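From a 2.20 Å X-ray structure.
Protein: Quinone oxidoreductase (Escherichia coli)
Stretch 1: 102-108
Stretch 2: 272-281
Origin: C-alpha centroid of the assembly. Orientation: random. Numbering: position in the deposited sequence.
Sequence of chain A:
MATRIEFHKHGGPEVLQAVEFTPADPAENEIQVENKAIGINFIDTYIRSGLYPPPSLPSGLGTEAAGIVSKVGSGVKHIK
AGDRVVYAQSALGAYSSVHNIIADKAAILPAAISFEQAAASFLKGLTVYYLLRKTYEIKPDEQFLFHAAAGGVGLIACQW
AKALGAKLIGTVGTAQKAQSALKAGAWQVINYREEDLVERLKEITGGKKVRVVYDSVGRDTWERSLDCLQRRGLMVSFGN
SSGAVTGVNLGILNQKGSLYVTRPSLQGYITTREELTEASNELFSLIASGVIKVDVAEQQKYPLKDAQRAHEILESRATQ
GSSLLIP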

# COMPACT_ATOMS: atom_id res chain seq x y z
N ILE A 102 26.49 -14.86 11.06
CA ILE A 102 26.54 -13.79 12.06
C ILE A 102 25.69 -14.34 13.20
O ILE A 102 24.53 -14.69 13.00
CB ILE A 102 25.92 -12.45 11.54
CG1 ILE A 102 26.94 -11.65 10.72
CG2 ILE A 102 25.48 -11.56 12.68
CD1 ILE A 102 27.55 -12.41 9.56
N ALA A 103 26.29 -14.40 14.39
CA ALA A 103 25.66 -14.93 15.57
C ALA A 103 24.34 -14.28 16.03
O ALA A 103 23.57 -14.92 16.75
CB ALA A 103 26.67 -14.98 16.71
N ASP A 104 24.09 -13.03 15.68
CA ASP A 104 22.83 -12.39 16.08
C ASP A 104 21.66 -12.91 15.30
O ASP A 104 20.53 -12.63 15.66
CB ASP A 104 22.84 -10.90 15.82
CG ASP A 104 23.66 -10.16 16.80
OD1 ASP A 104 23.94 -10.70 17.89
OD2 ASP A 104 24.01 -9.02 16.46
N LYS A 105 21.95 -13.54 14.17
CA LYS A 105 20.95 -14.08 13.30
C LYS A 105 20.57 -15.52 13.65
O LYS A 105 19.71 -16.09 12.99
CB LYS A 105 21.47 -14.07 11.85
CG LYS A 105 21.95 -12.72 11.33
CD LYS A 105 20.82 -11.73 11.22
N ALA A 106 21.22 -16.13 14.64
CA ALA A 106 20.90 -17.52 14.98
C ALA A 106 20.16 -17.66 16.29
O ALA A 106 20.40 -16.90 17.22
CB ALA A 106 22.16 -18.36 15.02
N ALA A 107 19.23 -18.60 16.36
CA ALA A 107 18.48 -18.84 17.58
C ALA A 107 18.82 -20.22 18.16
O ALA A 107 19.06 -21.21 17.42
CB ALA A 107 16.96 -18.73 17.32
N ILE A 108 18.89 -20.27 19.49
CA ILE A 108 19.18 -21.52 20.18
C ILE A 108 17.91 -22.38 20.12
O ILE A 108 16.86 -21.96 20.57
CB ILE A 108 19.50 -21.30 21.66
CG1 ILE A 108 20.67 -20.32 21.83
CG2 ILE A 108 19.73 -22.67 22.34
CD1 ILE A 108 22.03 -20.88 21.41
N THR A 272 16.33 -6.96 14.36
CA THR A 272 17.20 -6.99 15.53
C THR A 272 17.17 -8.38 16.19
O THR A 272 16.33 -9.23 15.86
CB THR A 272 16.77 -5.95 16.55
OG1 THR A 272 15.50 -6.33 17.08
CG2 THR A 272 16.62 -4.60 15.89
N ARG A 273 18.07 -8.58 17.14
CA ARG A 273 18.19 -9.83 17.90
C ARG A 273 16.94 -9.93 18.77
O ARG A 273 16.34 -11.00 18.92
CB ARG A 273 19.43 -9.75 18.78
CG ARG A 273 19.57 -10.81 19.88
CD ARG A 273 20.36 -12.04 19.43
NE ARG A 273 19.52 -12.96 18.67
CZ ARG A 273 19.86 -14.21 18.31
NH1 ARG A 273 21.05 -14.72 18.65
NH2 ARG A 273 18.98 -14.94 17.64
N GLU A 274 16.50 -8.79 19.28
CA GLU A 274 15.33 -8.76 20.12
C GLU A 274 14.09 -9.21 19.32
O GLU A 274 13.26 -9.94 19.85
CB GLU A 274 15.14 -7.35 20.71
CG GLU A 274 16.32 -6.81 21.57
CD GLU A 274 17.67 -6.70 20.80
OE1 GLU A 274 17.75 -5.99 19.76
OE2 GLU A 274 18.65 -7.35 21.25
N GLU A 275 13.98 -8.81 18.06
CA GLU A 275 12.85 -9.20 17.22
C GLU A 275 12.86 -10.67 16.86
O GLU A 275 11.82 -11.32 16.87
CB GLU A 275 12.80 -8.38 15.95
CG GLU A 275 12.45 -6.99 16.24
CD GLU A 275 12.64 -6.06 15.08
OE1 GLU A 275 13.41 -6.37 14.15
OE2 GLU A 275 12.02 -4.99 15.10
N LEU A 276 14.04 -11.16 16.50
CA LEU A 276 14.22 -12.56 16.14
C LEU A 276 13.82 -13.41 17.36
O LEU A 276 13.10 -14.41 17.22
CB LEU A 276 15.68 -12.82 15.75
CG LEU A 276 16.12 -14.27 15.48
CD1 LEU A 276 15.32 -14.90 14.35
CD2 LEU A 276 17.60 -14.31 15.17
N THR A 277 14.22 -12.96 18.54
CA THR A 277 13.94 -13.62 19.80
C THR A 277 12.45 -13.68 20.17
O THR A 277 11.94 -14.75 20.53
CB THR A 277 14.74 -12.96 20.93
OG1 THR A 277 16.12 -13.32 20.81
CG2 THR A 277 14.24 -13.42 22.26
N GLU A 278 11.76 -12.55 20.12
CA GLU A 278 10.34 -12.53 20.42
C GLU A 278 9.56 -13.45 19.45
O GLU A 278 8.72 -14.28 19.88
CB GLU A 278 9.79 -11.12 20.33
N ALA A 279 9.88 -13.36 18.16
CA ALA A 279 9.21 -14.17 17.16
C ALA A 279 9.51 -15.67 17.30
O ALA A 279 8.62 -16.48 17.09
CB ALA A 279 9.56 -13.69 15.76
N SER A 280 10.76 -16.03 17.62
CA SER A 280 11.18 -17.44 17.79
C SER A 280 10.47 -18.04 18.99
O SER A 280 10.11 -19.22 18.98
CB SER A 280 12.68 -17.56 18.08
OG SER A 280 13.47 -17.21 16.97
N ASN A 281 10.36 -17.24 20.04
CA ASN A 281 9.72 -17.72 21.25
C ASN A 281 8.28 -18.11 20.95
O ASN A 281 7.83 -19.19 21.36
CB ASN A 281 9.82 -16.67 22.37
CG ASN A 281 11.23 -16.59 22.92
OD1 ASN A 281 12.03 -17.51 22.75
ND2 ASN A 281 11.55 -15.49 23.55

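The contact is organised around one long side chain. Arg273 sits in the first turn of the helix, and its CA-to-CB bond points sideways to the other stretch, so the guanidinium reaches its partners by the way the chain bends beyond CB. Chi1 is t at 167°, chi2 lies off the usual wells at 92°, chi3 is m at -81°, and chi4 at -170° leaves the terminal group extended. The unusual chi2 belongs to a conformation that brings both terminal nitrogens onto a single acceptor, the carbonyl oxygen of Ala106. Arg273 NH1 donates to Ala106 O at 2.7 Å, and Arg273 NH2 donates to the same Ala106 O at 2.5 Å, a very short bond. The N-H...O angles, 131° and 144°, are both bent, as expected when two donors on one guanidinium converge on one atom. Ala106 O lies at the edge of the group, near its plane, where the hydrogens point.

The other carbonyls nearby show how strongly direction matters. Asp104 O lies over one face of the guanidinium, 3.2 Å from Arg273 CZ and also 3.2 Å from Arg273 NE, yet no hydrogen bond forms because the N-H vectors do not aim at it. Ala103 O is 3.2 Å from Arg273 NH1, again at a poor angle; it is instead the acceptor of a weak backbone bond from Ala106 N, at 3.4 Å. Lys105 N bonds to Ile102 O at 3.1 Å, so the turn is held locally while its carbonyls gather around the arginine. The Asp104 carboxylate does not pair with the guanidinium: with chi1 m, the nearest approach of the two side chains is Asp104 OD1 to Arg273 CD, 4.1 Å. Here the arginine reads backbone, and the acid beside it contributes no salt bridge.

One turn along the helix, Leu276 points toward the other stretch. Its t, p rotamer (173°, 60°) places CD2 against the main chain of the turn: Leu276 CD2 is 3.4 Å from Asp104 O and 3.5 Å from Lys105 O. The CA-to-CB bond of Lys105 points away, and this leucine packs on backbone atoms of the turn. A further turn on, Ser280 also points toward the strand, and its OG comes within 3.8 Å of Ala107 CB. The small alanine meets a small serine whose hydroxyl is already engaged: with chi1 m at -69°, Ser280 OG donates back to Leu276 O at 2.8 Å. Thr277 uses the same m rotamer and the same i-to-i-4 pattern, its OG1 donating to Arg273 O at 3.0 Å, though its side chain makes no contact across.

The helix start is fixed separately. Thr272, chi1 p, accepts at OG1 from Glu275 N (3.1 Å), while Thr272 N donates to Glu275 OE1 (3.0 Å). The first is a capping bond, the second a return hydrogen bond, and the two residues bracket Arg273 in sequence. The rule is compact: the contacts of Arg273, Leu276 and Ser280 follow one side of the helix.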